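PDB 4H5G: amino acid ABC superfamily ATP binding cassette transporter, binding protein from Streptococcus pneumoniae, which binds L-arginine as the substrate-binding component of an amino acid ABC transporter and probably delivers it to the membrane-bound permease. Local coordinates for residues Tyr98-Ile103 / Gly197-Val202; Lys116-Leu121 / Ala188-Lys193; Glu6-Lys11 / Asp50-Lys55; Thr68-Gly73 / Ala203-Ser208. All blocks are in the same frame, centred on the assembly; numbering follows the deposited sequence. Where two conformers were deposited one is given.

Interaction 1: residues Tyr98-Ile103 / Gly197-Val202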
loop_
_atom_site.group_PDB
_atom_site.type_symbol
_atom_site.label_atom_id
_atom_site.label_comp_id
_atom_site.label_asym_id
_atom_site.label_seq_id
_atom_site.Cartn_x
_atom_site.Cartn_y
_atom_site.Cartn_z
ATOM N N TYR A 98 -7.417 7.546 4.938
ATOM C CA TYR A 98 -6.343 8.166 5.712
ATOM C C TYR A 98 -5.318 8.880 4.843
ATOM O O TYR A 98 -4.594 9.759 5.315
ATOM C CB TYR A 98 -5.659 7.146 6.640
ATOM C CG TYR A 98 -5.017 5.956 5.970
ATOM C CD1 TYR A 98 -3.734 6.041 5.446
ATOM C CD2 TYR A 98 -5.679 4.724 5.898
ATOM C CE1 TYR A 98 -3.120 4.946 4.855
ATOM C CE2 TYR A 98 -5.063 3.608 5.303
ATOM C CZ TYR A 98 -3.784 3.737 4.794
ATOM O OH TYR A 98 -3.149 2.639 4.216
ATOM N N TYR A 99 -5.248 8.503 3.564
ATOM C CA TYR A 99 -4.348 9.170 2.620
ATOM C C TYR A 99 -4.788 8.918 1.184
ATOM O O TYR A 99 -5.186 7.809 0.834
ATOM C CB TYR A 99 -2.907 8.667 2.792
ATOM C CG TYR A 99 -1.863 9.628 2.254
ATOM C CD1 TYR A 99 -1.642 10.852 2.868
ATOM C CD2 TYR A 99 -1.099 9.316 1.139
ATOM C CE1 TYR A 99 -0.692 11.746 2.390
ATOM C CE2 TYR A 99 -0.149 10.207 0.654
ATOM C CZ TYR A 99 0.046 11.417 1.286
ATOM O OH TYR A 99 0.996 12.306 0.819
ATOM N N GLU A 100 -4.686 9.950 0.357
ATOM C CA GLU A 100 -5.048 9.843 -1.049
ATOM C C GLU A 100 -3.848 10.249 -1.896
ATOM O O GLU A 100 -3.224 11.282 -1.660
ATOM C CB GLU A 100 -6.250 10.732 -1.366
ATOM C CG GLU A 100 -6.593 10.771 -2.844
ATOM C CD GLU A 100 -7.873 11.532 -3.126
ATOM O OE1 GLU A 100 -8.595 11.865 -2.166
ATOM O OE2 GLU A 100 -8.151 11.791 -4.310
ATOM N N ASN A 101 -3.514 9.417 -2.878
ATOM C CA ASN A 101 -2.372 9.700 -3.747
ATOM C C ASN A 101 -2.616 9.238 -5.179
ATOM O O ASN A 101 -3.616 8.571 -5.466
ATOM C CB ASN A 101 -1.095 9.070 -3.179
ATOM C CG ASN A 101 -1.230 7.592 -2.955
ATOM O OD1 ASN A 101 -1.400 7.130 -1.819
ATOM N ND2 ASN A 101 -1.171 6.826 -4.040
ATOM N N LYS A 102 -1.701 9.605 -6.069
ATOM C CA LYS A 102 -1.781 9.237 -7.476
ATOM C C LYS A 102 -1.103 7.903 -7.714
ATOM O O LYS A 102 -0.515 7.319 -6.804
ATOM C CB LYS A 102 -1.092 10.295 -8.336
ATOM C CG LYS A 102 -1.658 11.686 -8.152
ATOM C CD LYS A 102 -3.113 11.721 -8.556
ATOM C CE LYS A 102 -3.670 13.127 -8.441
ATOM N NZ LYS A 102 -2.815 14.096 -9.179
ATOM N N ILE A 103 -1.194 7.422 -8.950
ATOM C CA ILE A 103 -0.558 6.173 -9.335
ATOM C C ILE A 103 0.403 6.472 -10.487
ATOM O O ILE A 103 0.075 7.229 -11.400
ATOM C CB ILE A 103 -1.616 5.125 -9.713
ATOM C CG1 ILE A 103 -2.618 5.004 -8.556
ATOM C CG2 ILE A 103 -0.954 3.799 -10.059
ATOM C CD1 ILE A 103 -3.759 4.059 -8.776
ATOM N N GLY A 197 -12.125 9.260 -6.726
ATOM C CA GLY A 197 -12.207 8.686 -5.398
ATOM C C GLY A 197 -11.081 7.676 -5.252
ATOM O O GLY A 197 -10.021 7.820 -5.868
ATOM N N ASP A 198 -11.322 6.644 -4.449
ATOM C CA ASP A 198 -10.335 5.600 -4.177
ATOM C C ASP A 198 -9.035 6.140 -3.599
ATOM O O ASP A 198 -8.052 6.400 -4.298
ATOM C CB ASP A 198 -10.134 4.698 -5.393
ATOM C CG ASP A 198 -11.433 4.071 -5.849
ATOM O OD1 ASP A 198 -12.494 4.643 -5.529
ATOM O OD2 ASP A 198 -11.407 3.011 -6.505
ATOM N N ALA A 199 -9.093 6.325 -2.289
ATOM C CA ALA A 199 -7.980 6.726 -1.463
ATOM C C ALA A 199 -7.629 5.495 -0.648
ATOM O O ALA A 199 -8.398 4.528 -0.640
ATOM C CB ALA A 199 -8.432 7.842 -0.555
ATOM N N ASN A 200 -6.495 5.521 0.044
ATOM C CA ASN A 200 -6.146 4.455 0.978
ATOM C C ASN A 200 -7.038 4.462 2.213
ATOM O O ASN A 200 -7.286 5.506 2.790
ATOM C CB ASN A 200 -4.694 4.624 1.422
ATOM C CG ASN A 200 -3.749 4.628 0.257
ATOM O OD1 ASN A 200 -3.535 3.588 -0.379
ATOM N ND2 ASN A 200 -3.204 5.800 -0.068
ATOM N N ALA A 201 -7.512 3.290 2.626
ATOM C CA ALA A 201 -8.288 3.191 3.862
ATOM C C ALA A 201 -7.984 1.878 4.567
ATOM O O ALA A 201 -7.392 0.981 3.988
ATOM C CB ALA A 201 -9.774 3.320 3.561
ATOM N N VAL A 202 -8.389 1.780 5.823
ATOM C CA VAL A 202 -8.204 0.554 6.604
ATOM C C VAL A 202 -9.392 -0.336 6.294
ATOM O O VAL A 202 -10.528 0.128 6.354
ATOM C CB VAL A 202 -8.206 0.893 8.107
ATOM C CG1 VAL A 202 -8.205 -0.390 8.950
ATOM C CG2 VAL A 202 -7.007 1.807 8.470
HETATM O O HOH W 1 -4.686 0.282 3.980
HETATM O O HOH W 2 -4.985 6.901 -3.056
#
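Four hydrogen bonds join Y98, Y99 and N101 to N200. Y99 and N200 form a single antiparallel bridge, a hydrogen-bonded pair, in which N200 N gives to Y99 O at 2.8 Å; N200 O is met by Y98 N, one residue earlier, at 3.0 Å. The amide of N200 adds two more: ND2 meets Y99 O from above its carbonyl plane and reaches N101 OD1 at 2.8 Å, a partner lying in the N200 amide plane. Y99 O is gripped twice by one residue, and both donations from ND2 fix the rotation of that amide. N101 ND2 in turn gives to K102 O and D171 OD1.

The apolar part is a CH-pi contact: N200 CB sits over a face of the Y98 ring, 4.0 Å from its centroid and 26° off the normal. With Y98 CG between its backbone N and carbonyl carbon (chi1 60°), the ring edge comes against A201 C and V202 N. A199 CB packs on E100 CB at 3.7 Å.

One water links Y98 OH to A201 O. The N200 side chain is about 4 Å from bound arginine, consistent with crossings between the two lobes of a type II periplasmic binding protein.

Interaction 2: residues Lys116-Leu121 / Ala188-Lys193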
loop_
_atom_site.group_PDB
_atom_site.type_symbol
_atom_site.label_atom_id
_atom_site.label_comp_id
_atom_site.label_asym_id
_atom_site.label_seq_id
_atom_site.Cartn_x
_atom_site.Cartn_y
_atom_site.Cartn_z
ATOM N N LYS A 116 6.712 9.059 -22.678
ATOM C CA LYS A 116 5.953 10.289 -22.495
ATOM C C LYS A 116 4.457 10.134 -22.659
ATOM O O LYS A 116 3.699 10.972 -22.181
ATOM C CB LYS A 116 6.464 11.379 -23.430
ATOM C CG LYS A 116 7.712 12.032 -22.908
ATOM C CD LYS A 116 7.826 13.457 -23.379
ATOM C CE LYS A 116 9.132 13.634 -24.086
ATOM N NZ LYS A 116 9.311 12.478 -24.984
ATOM N N ASP A 117 4.025 9.078 -23.342
ATOM C CA ASP A 117 2.592 8.870 -23.547
ATOM C C ASP A 117 2.211 7.419 -23.329
ATOM O O ASP A 117 3.073 6.575 -23.099
ATOM C CB ASP A 117 2.157 9.360 -24.935
ATOM C CG ASP A 117 2.693 8.492 -26.077
ATOM O OD1 ASP A 117 3.619 7.673 -25.869
ATOM O OD2 ASP A 117 2.181 8.646 -27.202
ATOM N N LEU A 118 0.918 7.133 -23.384
ATOM C CA LEU A 118 0.456 5.765 -23.199
ATOM C C LEU A 118 0.828 4.864 -24.373
ATOM O O LEU A 118 1.063 3.667 -24.191
ATOM C CB LEU A 118 -1.051 5.738 -22.971
ATOM C CG LEU A 118 -1.515 6.465 -21.714
ATOM C CD1 LEU A 118 -2.964 6.118 -21.414
ATOM C CD2 LEU A 118 -0.617 6.111 -20.548
ATOM N N THR A 119 0.885 5.430 -25.576
ATOM C CA THR A 119 1.236 4.639 -26.753
ATOM C C THR A 119 2.639 4.057 -26.593
ATOM O O THR A 119 2.884 2.900 -26.921
ATOM C CB THR A 119 1.120 5.461 -28.066
ATOM O OG1 THR A 119 -0.247 5.857 -28.249
ATOM C CG2 THR A 119 1.569 4.643 -29.274
ATOM N N SER A 120 3.556 4.845 -26.048
ATOM C CA SER A 120 4.916 4.354 -25.821
ATOM C C SER A 120 4.957 3.225 -24.776
ATOM O O SER A 120 5.730 2.282 -24.920
ATOM C CB SER A 120 5.855 5.498 -25.429
ATOM O OG SER A 120 5.509 6.040 -24.176
ATOM N N LEU A 121 4.130 3.322 -23.736
ATOM C CA LEU A 121 4.081 2.296 -22.679
ATOM C C LEU A 121 3.435 1.032 -23.199
ATOM O O LEU A 121 3.764 -0.077 -22.779
ATOM C CB LEU A 121 3.285 2.790 -21.477
ATOM C CG LEU A 121 3.919 3.845 -20.590
ATOM C CD1 LEU A 121 2.915 4.337 -19.566
ATOM C CD2 LEU A 121 5.160 3.283 -19.905
ATOM N N ALA A 188 8.079 8.157 -14.168
ATOM C CA ALA A 188 7.722 8.550 -15.538
ATOM C C ALA A 188 6.798 9.765 -15.502
ATOM O O ALA A 188 6.100 9.976 -14.519
ATOM C CB ALA A 188 7.060 7.395 -16.261
ATOM N N THR A 189 6.791 10.557 -16.576
ATOM C CA THR A 189 5.933 11.745 -16.651
ATOM C C THR A 189 4.541 11.426 -17.190
ATOM O O THR A 189 3.709 12.319 -17.341
ATOM C CB THR A 189 6.540 12.832 -17.545
ATOM O OG1 THR A 189 6.759 12.296 -18.856
ATOM C CG2 THR A 189 7.864 13.330 -16.977
ATOM N N VAL A 190 4.303 10.158 -17.501
ATOM C CA VAL A 190 3.023 9.736 -18.060
ATOM C C VAL A 190 2.273 8.987 -16.976
ATOM O O VAL A 190 2.888 8.269 -16.201
ATOM C CB VAL A 190 3.248 8.805 -19.282
ATOM C CG1 VAL A 190 4.166 7.632 -18.923
ATOM C CG2 VAL A 190 1.938 8.310 -19.830
ATOM N N SER A 191 0.959 9.163 -16.895
ATOM C CA SER A 191 0.175 8.378 -15.943
ATOM C C SER A 191 -1.165 7.949 -16.530
ATOM O O SER A 191 -1.698 8.593 -17.433
ATOM C CB SER A 191 -0.016 9.132 -14.625
ATOM O OG SER A 191 -0.719 10.335 -14.822
ATOM N N LEU A 192 -1.696 6.844 -16.022
ATOM C CA LEU A 192 -2.980 6.335 -16.487
ATOM C C LEU A 192 -4.124 7.179 -15.943
ATOM O O LEU A 192 -3.951 7.919 -14.981
ATOM C CB LEU A 192 -3.155 4.867 -16.084
ATOM C CG LEU A 192 -2.268 3.926 -16.899
ATOM C CD1 LEU A 192 -2.583 2.475 -16.619
ATOM C CD2 LEU A 192 -2.458 4.204 -18.375
ATOM N N LYS A 193 -5.291 7.070 -16.570
ATOM C CA LYS A 193 -6.492 7.731 -16.066
ATOM C C LYS A 193 -6.912 7.031 -14.780
ATOM O O LYS A 193 -7.067 5.811 -14.771
ATOM C CB LYS A 193 -7.604 7.635 -17.110
ATOM C CG LYS A 193 -8.953 8.139 -16.629
ATOM C CD LYS A 193 -10.046 7.907 -17.663
ATOM C CE LYS A 193 -10.066 9.001 -18.714
ATOM N NZ LYS A 193 -11.348 8.979 -19.476
HETATM O O HOH W 3 4.844 12.921 -20.485
#
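K116 and V190 bring the two backbones nearest each other, with 5.3 Å between their CA atoms, and no direct hydrogen bond spans the segments. V190 carries most of the contact from its side. Its CB faces K116 O at 3.6 Å, and its two methyls diverge from there: CG1, placed between the backbone N and the carbonyl carbon (chi1 53°), meets L121 CD1 tip to tip at 3.6 Å, while CG2 turns to L118 and to the backbone carbon of D117. L118 offers a single methyl to two partners, for its CD2 lies 3.4 Å from both V190 CG2 and L192 CD2. Both separations are tighter than usual for carbon pairs, evidence of close packing at this point.

L118 and L121 belong to the first turn of helix 118-122, with D117 as its N-cap. D117 OD1 accepts from S120 N at 2.8 Å with an N-H...O angle of 151°, the donor standing 45° out of the carboxylate plane. The contact thus lays the start of a capped helix against the loop that follows strand 185-187, at an edge of the five-stranded mixed sheet. F105 of strand 103-108 touches both L121 and L192, and L142 touches both L118 and L192, extending the apolar cluster toward the sheet and the region after helix 133-141.

Beside K116 and T189, a water replaces direct polar contact. It gives to K116 O at 2.8 Å and lies 2.6 Å from T189 OG1, with a weak bond to T189 O. K116 and T189 lie side by side, pointing the same way, and K116 NZ turns back to E113 O.

Interaction 3: residues Glu6-Lys11 / Asp50-Lys55. With EDO (1,2-ethanediol), chain K.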
loop_
_atom_site.group_PDB
_atom_site.type_symbol
_atom_site.label_atom_id
_atom_site.label_comp_id
_atom_site.label_asym_id
_atom_site.label_seq_id
_atom_site.Cartn_x
_atom_site.Cartn_y
_atom_site.Cartn_z
ATOM N N GLU A 6 -14.710 -5.342 22.208
ATOM C CA GLU A 6 -14.533 -6.144 23.426
ATOM C C GLU A 6 -13.656 -7.370 23.167
ATOM O O GLU A 6 -12.871 -7.781 24.033
ATOM C CB GLU A 6 -15.887 -6.591 23.997
ATOM C CG GLU A 6 -16.795 -5.460 24.440
ATOM C CD GLU A 6 -16.795 -5.244 25.949
ATOM O OE1 GLU A 6 -15.880 -5.755 26.634
ATOM O OE2 GLU A 6 -17.722 -4.566 26.448
ATOM N N ALA A 7 -13.803 -7.968 21.986
ATOM C CA ALA A 7 -13.034 -9.174 21.646
ATOM C C ALA A 7 -11.555 -8.824 21.517
ATOM O O ALA A 7 -10.686 -9.575 21.962
ATOM C CB ALA A 7 -13.548 -9.804 20.365
ATOM N N ILE A 8 -11.275 -7.679 20.903
ATOM C CA ILE A 8 -9.894 -7.200 20.773
ATOM C C ILE A 8 -9.297 -6.908 22.155
ATOM O O ILE A 8 -8.165 -7.309 22.465
ATOM C CB ILE A 8 -9.813 -5.964 19.829
ATOM C CG1 ILE A 8 -9.928 -6.431 18.370
ATOM C CG2 ILE A 8 -8.502 -5.199 20.049
ATOM C CD1 ILE A 8 -10.383 -5.339 17.385
ATOM N N LYS A 9 -10.067 -6.228 23.000
ATOM C CA LYS A 9 -9.620 -5.959 24.369
ATOM C C LYS A 9 -9.344 -7.221 25.170
ATOM O O LYS A 9 -8.388 -7.283 25.956
ATOM C CB LYS A 9 -10.653 -5.106 25.111
ATOM C CG LYS A 9 -10.785 -3.680 24.597
ATOM C CD LYS A 9 -11.952 -2.996 25.300
ATOM C CE LYS A 9 -11.686 -2.821 26.789
ATOM N NZ LYS A 9 -10.633 -1.795 27.061
ATOM N N GLN A 10 -10.190 -8.224 24.978
ATOM C CA GLN A 10 -10.030 -9.478 25.697
ATOM C C GLN A 10 -8.766 -10.221 25.318
ATOM O O GLN A 10 -8.074 -10.748 26.178
ATOM C CB GLN A 10 -11.213 -10.402 25.450
ATOM C CG GLN A 10 -10.883 -11.829 25.811
ATOM C CD GLN A 10 -12.092 -12.690 25.902
ATOM O OE1 GLN A 10 -12.297 -13.581 25.075
ATOM N NE2 GLN A 10 -12.916 -12.439 26.910
ATOM N N LYS A 11 -8.476 -10.280 24.025
ATOM C CA LYS A 11 -7.302 -11.024 23.571
ATOM C C LYS A 11 -6.029 -10.202 23.779
ATOM O O LYS A 11 -4.914 -10.729 23.725
ATOM C CB LYS A 11 -7.461 -11.529 22.128
ATOM C CG LYS A 11 -7.392 -10.470 21.087
ATOM C CD LYS A 11 -7.813 -11.023 19.729
ATOM C CE LYS A 11 -7.353 -10.072 18.619
ATOM N NZ LYS A 11 -8.060 -10.302 17.340
ATOM N N ASP A 50 -2.955 1.712 20.299
ATOM C CA ASP A 50 -2.820 2.544 21.501
ATOM C C ASP A 50 -4.160 3.095 21.978
ATOM O O ASP A 50 -4.429 3.159 23.174
ATOM C CB ASP A 50 -1.848 3.723 21.257
ATOM C CG ASP A 50 -0.397 3.283 21.120
ATOM O OD1 ASP A 50 -0.077 2.133 21.464
ATOM O OD2 ASP A 50 0.432 4.107 20.669
ATOM N N GLU A 51 -4.992 3.512 21.035
ATOM C CA GLU A 51 -6.308 4.049 21.385
ATOM C C GLU A 51 -7.151 2.969 22.058
ATOM O O GLU A 51 -7.875 3.246 23.011
ATOM C CB GLU A 51 -7.023 4.567 20.130
ATOM C CG GLU A 51 -8.294 5.357 20.404
ATOM C CD GLU A 51 -8.008 6.754 20.941
ATOM O OE1 GLU A 51 -7.019 7.378 20.514
ATOM O OE2 GLU A 51 -8.768 7.230 21.799
ATOM N N LEU A 52 -7.034 1.735 21.567
ATOM C CA LEU A 52 -7.805 0.604 22.103
ATOM C C LEU A 52 -7.216 0.058 23.394
ATOM O O LEU A 52 -7.871 -0.709 24.107
ATOM C CB LEU A 52 -7.894 -0.518 21.067
ATOM C CG LEU A 52 -8.828 -0.216 19.894
ATOM C CD1 LEU A 52 -8.582 -1.191 18.747
ATOM C CD2 LEU A 52 -10.295 -0.274 20.345
ATOM N N GLY A 53 -5.971 0.440 23.675
ATOM C CA GLY A 53 -5.270 -0.015 24.869
ATOM C C GLY A 53 -4.748 -1.442 24.762
ATOM O O GLY A 53 -4.714 -2.158 25.755
ATOM N N VAL A 54 -4.349 -1.851 23.555
ATOM C CA VAL A 54 -3.854 -3.217 23.322
ATOM C C VAL A 54 -2.531 -3.216 22.563
ATOM O O VAL A 54 -2.119 -2.191 22.011
ATOM C CB VAL A 54 -4.876 -4.078 22.541
ATOM C CG1 VAL A 54 -6.192 -4.199 23.313
ATOM C CG2 VAL A 54 -5.122 -3.504 21.132
ATOM N N LYS A 55 -1.868 -4.369 22.530
ATOM C CA LYS A 55 -0.630 -4.508 21.765
ATOM C C LYS A 55 -0.927 -4.579 20.274
ATOM O O LYS A 55 -1.975 -5.081 19.858
ATOM C CB LYS A 55 0.125 -5.771 22.191
ATOM C CG LYS A 55 0.577 -5.788 23.642
ATOM C CD LYS A 55 1.663 -6.837 23.867
ATOM C CE LYS A 55 1.081 -8.240 23.938
ATOM N NZ LYS A 55 2.153 -9.271 24.045
HETATM C C1 EDO K . -9.417 10.615 23.735
HETATM O O1 EDO K . -9.658 9.223 23.485
HETATM C C2 EDO K . -9.724 11.463 22.506
HETATM O O2 EDO K . -10.997 12.111 22.642
HETATM O O HOH W 4 -10.209 0.240 24.961
HETATM O O HOH W 5 -8.060 -2.469 26.454
#
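I8 and V54 meet through branches set by their first torsions: I8 CG2 is anti to its backbone N, and V54 CG1 is anti to its carbonyl carbon (chi1 -60°), which leaves V54 CG2 between the backbone N and the carbonyl carbon. The two side chains cross at about a right angle, and I8 CG2 comes to 3.9 Å from V54 CG2. V54 CG1 instead lies against the helix backbone, 3.8 Å from I8 O, and also touches K9 CA.

V54 takes part in the Schellman motif that closes helix 40-52. G53 is its C-prime residue, with positive phi (77°); V54 N bonds back to A49 O, and a weak bond runs from G53 N to D50 O. This reversal takes the chain out of the helix and into strand 55-60, and it presents V54 to helix 4-11. L52, in the last turn, adds a looser contact, its CD1 standing 4.2 Å from I8 CG2. Behind these residues, L14 of strand 13-18 touches I8, L52 and V54 alike, and helix 209-225 meets I8 through L211 and L52 through V214. The contact therefore joins two helix C-terminal regions over a strand of the same lobe.

Polar bridging is by water. The K9 chain bends in its outer half, and NZ ends 4.2 Å from L52 O, too far for direct bonding. Two waters span that interval side by side: each accepts from K9 NZ and donates to L52 O, the shorter of the two donations measuring 2.7 Å from water to L52 O.

Interaction 4: residues Thr68-Gly73 / Ala203-Ser208. With ACT (acetate ion), chain G.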
loop_
_atom_site.group_PDB
_atom_site.type_symbol
_atom_site.label_atom_id
_atom_site.label_comp_id
_atom_site.label_asym_id
_atom_site.label_seq_id
_atom_site.Cartn_x
_atom_site.Cartn_y
_atom_site.Cartn_z
ATOM N N THR A 68 -7.936 -11.483 1.903
ATOM C CA THR A 68 -8.452 -12.821 2.192
ATOM C C THR A 68 -8.198 -13.205 3.651
ATOM O O THR A 68 -9.042 -13.814 4.303
ATOM C CB THR A 68 -7.836 -13.876 1.239
ATOM O OG1 THR A 68 -8.251 -13.590 -0.105
ATOM C CG2 THR A 68 -8.272 -15.290 1.617
ATOM N N SER A 69 -7.024 -12.851 4.166
ATOM C CA SER A 69 -6.701 -13.178 5.559
ATOM C C SER A 69 -7.597 -12.417 6.528
ATOM O O SER A 69 -7.976 -12.940 7.572
ATOM C CB SER A 69 -5.223 -12.915 5.873
ATOM O OG SER A 69 -4.924 -11.537 5.846
ATOM N N LEU A 70 -7.942 -11.180 6.180
ATOM C CA LEU A 70 -8.896 -10.412 6.989
ATOM C C LEU A 70 -10.245 -11.082 6.923
ATOM O O LEU A 70 -10.888 -11.324 7.940
ATOM C CB LEU A 70 -8.999 -8.969 6.465
ATOM C CG LEU A 70 -10.132 -8.096 7.030
ATOM C CD1 LEU A 70 -9.941 -7.788 8.537
ATOM C CD2 LEU A 70 -10.238 -6.780 6.236
ATOM N N GLN A 71 -10.666 -11.421 5.713
ATOM C CA GLN A 71 -11.987 -12.016 5.490
ATOM C C GLN A 71 -12.182 -13.315 6.281
ATOM O O GLN A 71 -13.264 -13.581 6.826
ATOM C CB GLN A 71 -12.185 -12.286 3.990
ATOM C CG GLN A 71 -13.578 -12.762 3.594
ATOM C CD GLN A 71 -13.708 -13.012 2.092
ATOM O OE1 GLN A 71 -14.802 -13.273 1.583
ATOM N NE2 GLN A 71 -12.588 -12.933 1.378
ATOM N N THR A 72 -11.130 -14.128 6.353
ATOM C CA THR A 72 -11.263 -15.444 6.997
ATOM C C THR A 72 -10.902 -15.458 8.485
ATOM O O THR A 72 -10.866 -16.520 9.103
ATOM C CB THR A 72 -10.448 -16.522 6.257
ATOM O OG1 THR A 72 -9.058 -16.202 6.355
ATOM C CG2 THR A 72 -10.841 -16.579 4.784
ATOM N N GLY A 73 -10.610 -14.289 9.037
ATOM C CA GLY A 73 -10.437 -14.140 10.476
ATOM C C GLY A 73 -9.024 -14.246 11.029
ATOM O O GLY A 73 -8.844 -14.397 12.244
ATOM N N ALA A 203 -9.143 -1.607 5.967
ATOM C CA ALA A 203 -10.235 -2.555 5.696
ATOM C C ALA A 203 -10.642 -3.309 6.967
ATOM O O ALA A 203 -9.790 -3.670 7.786
ATOM C CB ALA A 203 -9.818 -3.547 4.597
ATOM N N LEU A 204 -11.948 -3.531 7.115
ATOM C CA LEU A 204 -12.512 -4.340 8.213
ATOM C C LEU A 204 -13.508 -5.327 7.643
ATOM O O LEU A 204 -14.048 -5.110 6.567
ATOM C CB LEU A 204 -13.274 -3.453 9.205
ATOM C CG LEU A 204 -12.599 -2.197 9.738
ATOM C CD1 LEU A 204 -12.912 -0.973 8.840
ATOM C CD2 LEU A 204 -13.021 -1.939 11.196
ATOM N N ARG A 205 -13.799 -6.395 8.378
ATOM C CA ARG A 205 -14.913 -7.251 7.969
ATOM C C ARG A 205 -16.221 -6.472 8.120
ATOM O O ARG A 205 -16.310 -5.542 8.925
ATOM C CB ARG A 205 -14.950 -8.560 8.777
ATOM C CG ARG A 205 -13.809 -9.534 8.423
ATOM C CD ARG A 205 -13.948 -10.864 9.171
ATOM N NE ARG A 205 -13.883 -10.665 10.621
ATOM C CZ ARG A 205 -12.756 -10.555 11.316
ATOM N NH1 ARG A 205 -11.583 -10.640 10.698
ATOM N NH2 ARG A 205 -12.803 -10.371 12.634
ATOM N N LYS A 206 -17.233 -6.839 7.344
ATOM C CA LYS A 206 -18.520 -6.137 7.434
ATOM C C LYS A 206 -19.144 -6.279 8.817
ATOM O O LYS A 206 -18.804 -7.194 9.554
ATOM C CB LYS A 206 -19.474 -6.611 6.333
ATOM C CG LYS A 206 -19.020 -6.159 4.956
ATOM C CD LYS A 206 -20.187 -5.951 4.015
ATOM C CE LYS A 206 -19.745 -5.281 2.731
ATOM N NZ LYS A 206 -19.707 -3.803 2.846
ATOM N N ASN A 207 -20.030 -5.351 9.166
ATOM C CA ASN A 207 -20.670 -5.334 10.485
ATOM C C ASN A 207 -19.684 -5.216 11.642
ATOM O O ASN A 207 -19.830 -5.881 12.664
ATOM C CB ASN A 207 -21.568 -6.566 10.681
ATOM C CG ASN A 207 -22.567 -6.738 9.562
ATOM O OD1 ASN A 207 -23.129 -5.764 9.061
ATOM N ND2 ASN A 207 -22.772 -7.985 9.141
ATOM N N SER A 208 -18.677 -4.370 11.466
ATOM C CA SER A 208 -17.718 -4.082 12.523
ATOM C C SER A 208 -17.802 -2.604 12.886
ATOM O O SER A 208 -16.771 -1.945 13.077
ATOM C CB SER A 208 -16.294 -4.432 12.071
ATOM O OG SER A 208 -16.189 -5.783 11.653
HETATM C C ACT G . -16.210 -10.879 12.887
HETATM O O ACT G . -16.592 -10.565 11.734
HETATM O OXT ACT G . -15.994 -9.932 13.677
HETATM C CH3 ACT G . -16.021 -12.310 13.299
#
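R205 NH1 donates to L70 O at 2.9 Å with an N-H...O angle of 160°, and the bond lies in the carbonyl plane of L70 and 6° from the guanidinium plane, an edge-on approach. NH1 also bonds to A75 O, just after the turn. L70 O is the carbonyl that G73 N also uses, at 3.2 Å, within the Schellman motif ending helix 66-71. A side chain from strand 203-205 thus shares an acceptor with the helix-terminating turn, and two donors hold that oxygen. G73 has positive phi, and its CA packs 3.7 Å from R205 NH1.

The apolar side of the contact comes from L70. Its chi1 of 169° sets CG anti to the backbone N; from there CD2 lies 3.6 Å from A203 CB and also against A203 O. L70 CD1 approaches R205 NH1, while R205 CG and CD lie close to L70 O, CD at 3.3 Å.

Further out, strands 92-94 and 77-78 border the site: F92 touches L70 and Q71, and A78 touches both L70 and A203, in keeping with A203 pairing through its backbone with A78. On the strand side, S208, in the N-cap position of helix 209-225, donates through OG to R205 O at 2.7 Å, from above the carbonyl plane. The NE and NH2 side of the guanidinium meets an acetate ion, probably from the crystallisation liquor: R205 NE gives to its O at 2.9 Å, and R205 NH2 makes a weak bond to OXT.

How the interactions relate
The centres of interactions 3, 1 and 2 are almost in line, about 26 and 21 Å apart against 46 Å end to end, and that of interaction 1 lies about 9 Å from the chain's centre. Along the chain, interaction 3 closes first; interaction 4 then encloses interaction 1, which encloses interaction 2. Segment 197-202 runs straight into 203-208, making interactions 1 and 4 continuous in sequence, and I103 O packs on S191 CB to join interactions 1 and 2. Interactions 3 and 4 (centres about 17 Å apart) both border helix 209-225 in one lobe; interaction 2 belongs to the other. Interaction 1 joins the lobes beside the arginine, consistent with a hinge there.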